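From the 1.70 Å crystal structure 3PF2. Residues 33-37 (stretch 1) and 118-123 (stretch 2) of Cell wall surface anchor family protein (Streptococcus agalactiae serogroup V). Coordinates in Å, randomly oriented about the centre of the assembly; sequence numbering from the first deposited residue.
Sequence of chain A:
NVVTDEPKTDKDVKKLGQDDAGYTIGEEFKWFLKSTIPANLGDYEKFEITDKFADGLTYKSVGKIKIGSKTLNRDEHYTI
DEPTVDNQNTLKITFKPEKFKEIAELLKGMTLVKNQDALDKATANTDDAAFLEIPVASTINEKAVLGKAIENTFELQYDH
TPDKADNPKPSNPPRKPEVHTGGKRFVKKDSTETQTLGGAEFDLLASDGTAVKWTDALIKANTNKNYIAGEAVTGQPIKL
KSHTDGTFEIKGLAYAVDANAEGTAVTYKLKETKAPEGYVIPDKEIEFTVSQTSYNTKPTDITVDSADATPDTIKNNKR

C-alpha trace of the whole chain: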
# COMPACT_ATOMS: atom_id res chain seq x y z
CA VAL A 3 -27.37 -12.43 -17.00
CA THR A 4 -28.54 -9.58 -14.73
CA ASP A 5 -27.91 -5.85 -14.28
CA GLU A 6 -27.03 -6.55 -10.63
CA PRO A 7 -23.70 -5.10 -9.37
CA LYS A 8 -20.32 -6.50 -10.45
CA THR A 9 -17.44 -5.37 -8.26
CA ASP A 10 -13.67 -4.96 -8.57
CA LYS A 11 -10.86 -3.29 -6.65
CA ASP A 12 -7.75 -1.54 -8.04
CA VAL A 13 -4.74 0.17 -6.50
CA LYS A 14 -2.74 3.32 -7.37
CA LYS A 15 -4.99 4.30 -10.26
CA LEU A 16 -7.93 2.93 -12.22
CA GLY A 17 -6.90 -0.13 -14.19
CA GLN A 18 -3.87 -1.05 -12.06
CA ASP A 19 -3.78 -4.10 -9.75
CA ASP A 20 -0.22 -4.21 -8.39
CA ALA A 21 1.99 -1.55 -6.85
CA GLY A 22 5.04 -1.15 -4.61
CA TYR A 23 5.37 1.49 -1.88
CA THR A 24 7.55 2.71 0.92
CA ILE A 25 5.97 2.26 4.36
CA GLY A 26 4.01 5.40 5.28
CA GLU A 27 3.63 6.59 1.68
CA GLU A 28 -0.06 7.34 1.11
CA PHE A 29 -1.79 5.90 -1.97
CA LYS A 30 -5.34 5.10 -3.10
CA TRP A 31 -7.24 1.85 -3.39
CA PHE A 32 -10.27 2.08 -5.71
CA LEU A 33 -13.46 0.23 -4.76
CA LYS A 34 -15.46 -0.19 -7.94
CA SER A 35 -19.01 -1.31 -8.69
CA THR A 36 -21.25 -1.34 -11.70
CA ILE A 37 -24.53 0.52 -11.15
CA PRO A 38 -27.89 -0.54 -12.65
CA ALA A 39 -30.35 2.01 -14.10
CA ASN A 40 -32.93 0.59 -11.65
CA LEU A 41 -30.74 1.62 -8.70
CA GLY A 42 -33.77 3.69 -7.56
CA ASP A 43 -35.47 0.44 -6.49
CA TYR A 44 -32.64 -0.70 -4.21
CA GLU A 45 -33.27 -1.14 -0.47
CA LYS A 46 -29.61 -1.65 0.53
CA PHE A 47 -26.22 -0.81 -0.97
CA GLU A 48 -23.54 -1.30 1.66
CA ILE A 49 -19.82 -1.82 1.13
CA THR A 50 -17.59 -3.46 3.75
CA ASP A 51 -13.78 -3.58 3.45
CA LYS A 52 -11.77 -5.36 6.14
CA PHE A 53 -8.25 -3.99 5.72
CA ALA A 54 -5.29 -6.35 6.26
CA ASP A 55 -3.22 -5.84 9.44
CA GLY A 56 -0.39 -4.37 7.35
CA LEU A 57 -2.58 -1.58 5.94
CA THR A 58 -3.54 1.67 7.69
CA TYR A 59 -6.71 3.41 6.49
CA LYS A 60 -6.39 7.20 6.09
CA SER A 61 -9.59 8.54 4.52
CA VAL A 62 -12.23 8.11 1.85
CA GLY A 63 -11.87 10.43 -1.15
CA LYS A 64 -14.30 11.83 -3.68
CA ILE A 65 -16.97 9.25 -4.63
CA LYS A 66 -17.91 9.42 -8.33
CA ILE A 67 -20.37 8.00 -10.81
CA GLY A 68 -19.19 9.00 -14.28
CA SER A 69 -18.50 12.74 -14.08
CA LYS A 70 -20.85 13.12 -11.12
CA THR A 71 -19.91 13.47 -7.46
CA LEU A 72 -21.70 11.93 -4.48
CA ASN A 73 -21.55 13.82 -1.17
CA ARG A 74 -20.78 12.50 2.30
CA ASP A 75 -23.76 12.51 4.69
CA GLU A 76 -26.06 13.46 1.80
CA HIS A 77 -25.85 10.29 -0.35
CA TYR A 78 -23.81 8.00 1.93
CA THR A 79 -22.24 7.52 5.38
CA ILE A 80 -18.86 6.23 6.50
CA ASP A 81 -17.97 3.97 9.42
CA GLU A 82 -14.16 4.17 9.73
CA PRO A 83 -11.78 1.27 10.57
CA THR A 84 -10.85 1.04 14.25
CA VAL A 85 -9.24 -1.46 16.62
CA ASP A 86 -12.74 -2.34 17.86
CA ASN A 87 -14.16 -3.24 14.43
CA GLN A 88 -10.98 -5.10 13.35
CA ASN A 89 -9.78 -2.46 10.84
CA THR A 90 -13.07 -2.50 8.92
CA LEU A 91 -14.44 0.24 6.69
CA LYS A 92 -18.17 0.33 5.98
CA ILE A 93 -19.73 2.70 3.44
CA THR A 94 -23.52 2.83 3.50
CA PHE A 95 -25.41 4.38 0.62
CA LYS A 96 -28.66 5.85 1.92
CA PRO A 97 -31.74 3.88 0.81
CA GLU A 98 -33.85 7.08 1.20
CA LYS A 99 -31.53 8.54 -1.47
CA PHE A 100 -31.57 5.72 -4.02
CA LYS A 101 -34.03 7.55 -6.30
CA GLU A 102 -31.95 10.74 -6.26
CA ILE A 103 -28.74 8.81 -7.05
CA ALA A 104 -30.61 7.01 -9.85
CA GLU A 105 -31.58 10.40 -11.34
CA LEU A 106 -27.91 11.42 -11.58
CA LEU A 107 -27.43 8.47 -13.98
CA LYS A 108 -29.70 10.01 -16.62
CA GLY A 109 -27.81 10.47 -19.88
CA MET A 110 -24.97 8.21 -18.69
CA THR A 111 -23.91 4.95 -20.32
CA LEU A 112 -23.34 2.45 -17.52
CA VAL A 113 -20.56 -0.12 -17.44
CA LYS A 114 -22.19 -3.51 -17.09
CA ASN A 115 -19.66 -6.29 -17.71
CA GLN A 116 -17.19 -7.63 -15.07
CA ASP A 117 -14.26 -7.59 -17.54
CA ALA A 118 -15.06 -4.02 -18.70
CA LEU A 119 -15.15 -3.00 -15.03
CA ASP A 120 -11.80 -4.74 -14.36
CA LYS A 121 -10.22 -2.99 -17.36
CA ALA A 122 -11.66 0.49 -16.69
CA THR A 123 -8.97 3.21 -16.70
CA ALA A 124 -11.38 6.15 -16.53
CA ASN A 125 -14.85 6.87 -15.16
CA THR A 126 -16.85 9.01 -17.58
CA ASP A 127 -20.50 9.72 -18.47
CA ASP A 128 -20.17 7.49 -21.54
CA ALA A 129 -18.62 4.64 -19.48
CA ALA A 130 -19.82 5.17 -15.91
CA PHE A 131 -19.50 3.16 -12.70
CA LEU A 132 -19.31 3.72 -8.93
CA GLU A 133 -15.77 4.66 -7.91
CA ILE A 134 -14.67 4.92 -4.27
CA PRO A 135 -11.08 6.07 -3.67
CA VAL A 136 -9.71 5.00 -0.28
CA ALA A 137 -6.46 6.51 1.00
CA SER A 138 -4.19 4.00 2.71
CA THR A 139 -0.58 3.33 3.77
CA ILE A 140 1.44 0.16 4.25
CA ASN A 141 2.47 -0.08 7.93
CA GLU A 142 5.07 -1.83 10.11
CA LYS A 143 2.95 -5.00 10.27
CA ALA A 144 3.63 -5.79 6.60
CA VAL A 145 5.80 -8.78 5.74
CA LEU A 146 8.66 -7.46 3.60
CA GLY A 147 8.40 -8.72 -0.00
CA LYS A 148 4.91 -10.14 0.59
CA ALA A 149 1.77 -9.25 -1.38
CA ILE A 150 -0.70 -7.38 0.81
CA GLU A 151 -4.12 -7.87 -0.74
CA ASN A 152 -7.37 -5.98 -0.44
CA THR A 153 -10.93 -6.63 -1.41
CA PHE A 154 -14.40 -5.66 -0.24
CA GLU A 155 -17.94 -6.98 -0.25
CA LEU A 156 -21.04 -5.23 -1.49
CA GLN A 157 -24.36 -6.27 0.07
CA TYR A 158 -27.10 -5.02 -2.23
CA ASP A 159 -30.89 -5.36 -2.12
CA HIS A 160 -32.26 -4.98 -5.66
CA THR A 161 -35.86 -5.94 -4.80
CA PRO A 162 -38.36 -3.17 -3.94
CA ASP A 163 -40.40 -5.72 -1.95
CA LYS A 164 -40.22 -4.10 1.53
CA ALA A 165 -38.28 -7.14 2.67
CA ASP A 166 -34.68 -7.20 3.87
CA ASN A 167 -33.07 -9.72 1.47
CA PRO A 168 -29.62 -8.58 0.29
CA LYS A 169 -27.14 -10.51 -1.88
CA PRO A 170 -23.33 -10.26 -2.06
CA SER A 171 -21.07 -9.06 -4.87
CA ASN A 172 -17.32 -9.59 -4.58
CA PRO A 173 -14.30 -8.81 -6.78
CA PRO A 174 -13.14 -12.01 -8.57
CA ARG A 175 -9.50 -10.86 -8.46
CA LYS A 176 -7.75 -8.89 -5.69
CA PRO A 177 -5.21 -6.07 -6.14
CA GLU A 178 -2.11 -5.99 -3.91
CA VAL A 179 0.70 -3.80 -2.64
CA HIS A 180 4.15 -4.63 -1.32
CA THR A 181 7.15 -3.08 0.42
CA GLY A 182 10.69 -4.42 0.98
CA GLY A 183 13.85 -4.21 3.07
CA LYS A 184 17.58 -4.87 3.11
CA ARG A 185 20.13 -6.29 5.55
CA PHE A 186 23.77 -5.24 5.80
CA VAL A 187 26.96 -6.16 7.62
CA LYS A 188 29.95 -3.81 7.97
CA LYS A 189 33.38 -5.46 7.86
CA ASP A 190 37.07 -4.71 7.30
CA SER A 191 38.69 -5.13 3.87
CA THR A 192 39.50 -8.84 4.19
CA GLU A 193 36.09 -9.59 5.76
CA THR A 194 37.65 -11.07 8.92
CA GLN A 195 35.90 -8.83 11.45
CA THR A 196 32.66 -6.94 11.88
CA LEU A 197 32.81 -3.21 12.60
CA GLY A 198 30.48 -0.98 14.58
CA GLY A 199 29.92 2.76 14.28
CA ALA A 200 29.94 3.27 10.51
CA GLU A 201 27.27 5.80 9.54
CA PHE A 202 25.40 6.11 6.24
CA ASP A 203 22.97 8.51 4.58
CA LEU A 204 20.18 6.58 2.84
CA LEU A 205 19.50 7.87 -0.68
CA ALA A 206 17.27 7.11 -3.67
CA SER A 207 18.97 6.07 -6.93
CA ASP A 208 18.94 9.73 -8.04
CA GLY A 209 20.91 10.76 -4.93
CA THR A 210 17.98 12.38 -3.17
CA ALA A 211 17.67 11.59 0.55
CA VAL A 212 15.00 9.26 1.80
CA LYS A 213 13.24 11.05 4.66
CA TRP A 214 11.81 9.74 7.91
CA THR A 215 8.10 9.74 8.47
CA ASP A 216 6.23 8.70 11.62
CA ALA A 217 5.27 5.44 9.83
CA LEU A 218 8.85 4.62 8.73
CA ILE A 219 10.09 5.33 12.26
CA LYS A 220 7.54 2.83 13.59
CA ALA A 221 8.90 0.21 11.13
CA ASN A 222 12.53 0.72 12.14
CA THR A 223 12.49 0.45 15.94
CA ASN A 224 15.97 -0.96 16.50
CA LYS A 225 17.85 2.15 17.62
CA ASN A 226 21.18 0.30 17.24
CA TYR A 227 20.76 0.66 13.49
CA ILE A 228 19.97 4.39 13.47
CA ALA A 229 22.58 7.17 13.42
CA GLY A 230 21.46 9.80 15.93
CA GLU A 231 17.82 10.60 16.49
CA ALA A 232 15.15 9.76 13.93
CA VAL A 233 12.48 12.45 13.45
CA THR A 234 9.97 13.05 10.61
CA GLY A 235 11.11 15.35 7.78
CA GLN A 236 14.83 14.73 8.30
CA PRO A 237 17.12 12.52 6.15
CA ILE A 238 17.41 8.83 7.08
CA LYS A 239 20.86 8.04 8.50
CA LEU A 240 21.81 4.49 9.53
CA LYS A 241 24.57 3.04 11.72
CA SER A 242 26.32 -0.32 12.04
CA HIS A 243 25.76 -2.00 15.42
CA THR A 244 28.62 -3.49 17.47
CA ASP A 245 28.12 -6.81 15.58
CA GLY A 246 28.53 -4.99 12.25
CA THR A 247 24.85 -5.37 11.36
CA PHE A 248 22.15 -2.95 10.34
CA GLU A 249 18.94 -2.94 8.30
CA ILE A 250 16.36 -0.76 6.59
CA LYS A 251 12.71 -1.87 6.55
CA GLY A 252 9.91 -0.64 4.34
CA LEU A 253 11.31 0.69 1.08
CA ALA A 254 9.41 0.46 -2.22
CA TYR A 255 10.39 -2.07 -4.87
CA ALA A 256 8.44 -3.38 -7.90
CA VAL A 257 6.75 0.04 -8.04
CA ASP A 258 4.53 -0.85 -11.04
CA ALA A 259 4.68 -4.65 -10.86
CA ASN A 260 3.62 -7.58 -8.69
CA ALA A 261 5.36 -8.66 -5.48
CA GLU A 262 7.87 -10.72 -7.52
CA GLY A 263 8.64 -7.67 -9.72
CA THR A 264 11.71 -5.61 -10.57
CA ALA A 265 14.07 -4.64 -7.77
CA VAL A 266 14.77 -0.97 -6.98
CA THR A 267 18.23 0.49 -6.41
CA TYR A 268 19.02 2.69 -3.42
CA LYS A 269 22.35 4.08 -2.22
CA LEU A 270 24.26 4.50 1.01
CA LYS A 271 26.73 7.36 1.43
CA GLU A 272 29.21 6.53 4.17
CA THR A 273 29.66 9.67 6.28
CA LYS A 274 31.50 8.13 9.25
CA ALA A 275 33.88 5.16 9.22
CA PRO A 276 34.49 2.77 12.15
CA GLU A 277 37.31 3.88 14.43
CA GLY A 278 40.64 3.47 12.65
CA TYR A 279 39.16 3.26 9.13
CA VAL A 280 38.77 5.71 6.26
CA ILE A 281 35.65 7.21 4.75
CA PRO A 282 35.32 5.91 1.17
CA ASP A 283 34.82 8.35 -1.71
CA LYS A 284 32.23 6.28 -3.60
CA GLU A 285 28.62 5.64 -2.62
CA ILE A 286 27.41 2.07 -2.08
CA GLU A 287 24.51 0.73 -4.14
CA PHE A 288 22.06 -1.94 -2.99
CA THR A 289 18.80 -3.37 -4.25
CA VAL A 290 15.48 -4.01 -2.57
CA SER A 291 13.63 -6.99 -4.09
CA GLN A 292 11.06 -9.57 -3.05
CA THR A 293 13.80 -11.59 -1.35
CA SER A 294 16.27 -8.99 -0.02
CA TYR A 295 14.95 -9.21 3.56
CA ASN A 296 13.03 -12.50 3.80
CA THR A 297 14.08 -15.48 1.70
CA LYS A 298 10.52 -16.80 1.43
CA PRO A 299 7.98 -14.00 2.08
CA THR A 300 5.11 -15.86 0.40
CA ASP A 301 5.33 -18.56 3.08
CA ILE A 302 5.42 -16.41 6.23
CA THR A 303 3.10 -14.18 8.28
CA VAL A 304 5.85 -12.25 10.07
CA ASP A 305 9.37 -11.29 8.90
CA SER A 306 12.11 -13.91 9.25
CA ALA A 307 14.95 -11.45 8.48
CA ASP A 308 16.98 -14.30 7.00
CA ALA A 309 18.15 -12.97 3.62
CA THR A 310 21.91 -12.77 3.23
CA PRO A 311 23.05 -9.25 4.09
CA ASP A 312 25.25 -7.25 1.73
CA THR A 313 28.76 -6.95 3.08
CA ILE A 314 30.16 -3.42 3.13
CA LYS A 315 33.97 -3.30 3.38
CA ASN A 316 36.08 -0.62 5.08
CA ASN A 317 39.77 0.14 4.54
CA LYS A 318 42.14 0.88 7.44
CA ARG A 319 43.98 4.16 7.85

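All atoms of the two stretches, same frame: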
# COMPACT_ATOMS: atom_id res chain seq x y z
N LEU A 33 -12.37 1.20 -4.86
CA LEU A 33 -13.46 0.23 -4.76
C LEU A 33 -14.42 0.56 -5.89
O LEU A 33 -14.86 1.70 -6.04
CB LEU A 33 -14.19 0.36 -3.42
CG LEU A 33 -13.57 -0.16 -2.11
CD1 LEU A 33 -12.05 -0.13 -2.05
CD2 LEU A 33 -14.21 0.45 -0.85
N LYS A 34 -14.75 -0.44 -6.70
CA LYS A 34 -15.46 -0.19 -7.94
C LYS A 34 -16.68 -1.07 -8.03
O LYS A 34 -16.60 -2.24 -7.74
CB LYS A 34 -14.57 -0.48 -9.15
CG LYS A 34 -13.23 0.27 -9.15
CD LYS A 34 -12.13 -0.53 -9.90
CE LYS A 34 -12.43 -0.66 -11.41
NZ LYS A 34 -11.38 -1.45 -12.12
N SER A 35 -17.81 -0.50 -8.46
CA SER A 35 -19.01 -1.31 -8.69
C SER A 35 -19.73 -0.82 -9.92
O SER A 35 -19.81 0.38 -10.15
CB SER A 35 -19.99 -1.18 -7.52
OG SER A 35 -21.13 -2.01 -7.72
N THR A 36 -20.27 -1.74 -10.70
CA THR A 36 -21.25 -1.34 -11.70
C THR A 36 -22.54 -0.88 -11.00
O THR A 36 -22.82 -1.26 -9.87
CB THR A 36 -21.56 -2.46 -12.72
OG1 THR A 36 -22.15 -3.58 -12.05
CG2 THR A 36 -20.30 -2.92 -13.42
N ILE A 37 -23.28 -0.01 -11.68
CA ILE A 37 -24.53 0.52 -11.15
C ILE A 37 -25.63 0.23 -12.17
O ILE A 37 -25.46 0.53 -13.35
CB ILE A 37 -24.43 2.05 -10.88
CG1 ILE A 37 -23.41 2.37 -9.78
CG2 ILE A 37 -25.79 2.64 -10.55
CD1 ILE A 37 -23.69 1.75 -8.40
N ALA A 118 -15.12 -5.46 -18.40
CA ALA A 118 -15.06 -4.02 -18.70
C ALA A 118 -14.77 -3.24 -17.42
O ALA A 118 -13.96 -2.29 -17.44
CB ALA A 118 -16.38 -3.52 -19.34
N LEU A 119 -15.38 -3.66 -16.32
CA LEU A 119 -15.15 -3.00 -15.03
C LEU A 119 -13.68 -3.17 -14.63
O LEU A 119 -13.01 -2.17 -14.28
CB LEU A 119 -16.10 -3.52 -13.95
CG LEU A 119 -15.93 -2.79 -12.61
CD1 LEU A 119 -16.37 -1.31 -12.70
CD2 LEU A 119 -16.66 -3.53 -11.48
N ASP A 120 -13.18 -4.40 -14.75
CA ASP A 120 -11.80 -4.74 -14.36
C ASP A 120 -10.79 -3.93 -15.16
O ASP A 120 -9.70 -3.61 -14.66
CB ASP A 120 -11.51 -6.23 -14.63
CG ASP A 120 -12.26 -7.17 -13.71
OD1 ASP A 120 -12.88 -6.73 -12.73
OD2 ASP A 120 -12.20 -8.39 -13.96
N LYS A 121 -11.14 -3.64 -16.42
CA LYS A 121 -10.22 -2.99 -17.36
C LYS A 121 -10.39 -1.49 -17.40
O LYS A 121 -9.65 -0.81 -18.11
CB LYS A 121 -10.42 -3.55 -18.78
CG LYS A 121 -9.42 -4.62 -19.20
CD LYS A 121 -9.64 -5.89 -18.44
CE LYS A 121 -8.71 -7.00 -18.90
NZ LYS A 121 -9.05 -8.28 -18.23
N ALA A 122 -11.35 -0.96 -16.64
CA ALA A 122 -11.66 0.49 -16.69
C ALA A 122 -10.46 1.32 -16.23
O ALA A 122 -9.87 1.05 -15.19
CB ALA A 122 -12.89 0.81 -15.84
N THR A 123 -10.11 2.34 -17.03
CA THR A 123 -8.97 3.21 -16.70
C THR A 123 -9.43 4.65 -16.49
O THR A 123 -8.63 5.56 -16.19
CB THR A 123 -7.89 3.16 -17.80
OG1 THR A 123 -8.46 3.53 -19.06
CG2 THR A 123 -7.28 1.76 -17.90

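A buried lysine, reaching across to a backbone carbonyl of a helix, supplies the one hydrogen bond between these two stretches. Lys34 NZ donates to Leu119 O at 2.8 Å, and no acidic side chain takes part in this bond across the contact. The carbonyl suits the ammonium group because a peptide oxygen carries partial negative charge and can accept a second hydrogen bond, and helix carbonyls point toward the C-terminal end, where the aligned peptide dipoles favour a cation. Leu119 O also accepts from Ala122 N at 3.1 Å, so it serves two donors at once. Two more carbonyls lie nearby: Lys34 NZ is 3.7 Å from Asp120 O and 4.2 Å from Ala122 O, distances that suggest electrostatic support without bonding. The ammonium group has further hydrogen bonding elsewhere in the structure, which helps to pay for its burial.

The backbones themselves stay apart, the nearest CA atoms, those of Thr36 and Leu119, being 7.1 Å from each other. Side chains fill the gap. Lys34, on the strand, and Leu119, on the helix, both direct their CA-to-CB bonds toward the opposing stretch, and they account for most of the 237 Å² buried. Lysine suits its site by being two things in sequence: its aliphatic part packs against leucine, with Lys34 CB 4.1 Å from Leu119 CD1, while its charged tip goes on to the carbonyl.

Leu119, with chi1 t and chi2 p, sets both methyls against Lys34 and Thr36. Its CD2 lies 4.3 Å from Ser35 CA and 4.1 Å from Thr36 N, and Thr36 CG2 meets Leu119 CD2 at 4.2 Å. Threonine thus offers a methyl to this apolar contact while its OG1 is hydrogen-bonded elsewhere in the structure. Ser35 points away, so only its backbone approaches the leucine; its hydroxyl is satisfied locally, Ser35 OG donating to Thr36 O at 2.8 Å.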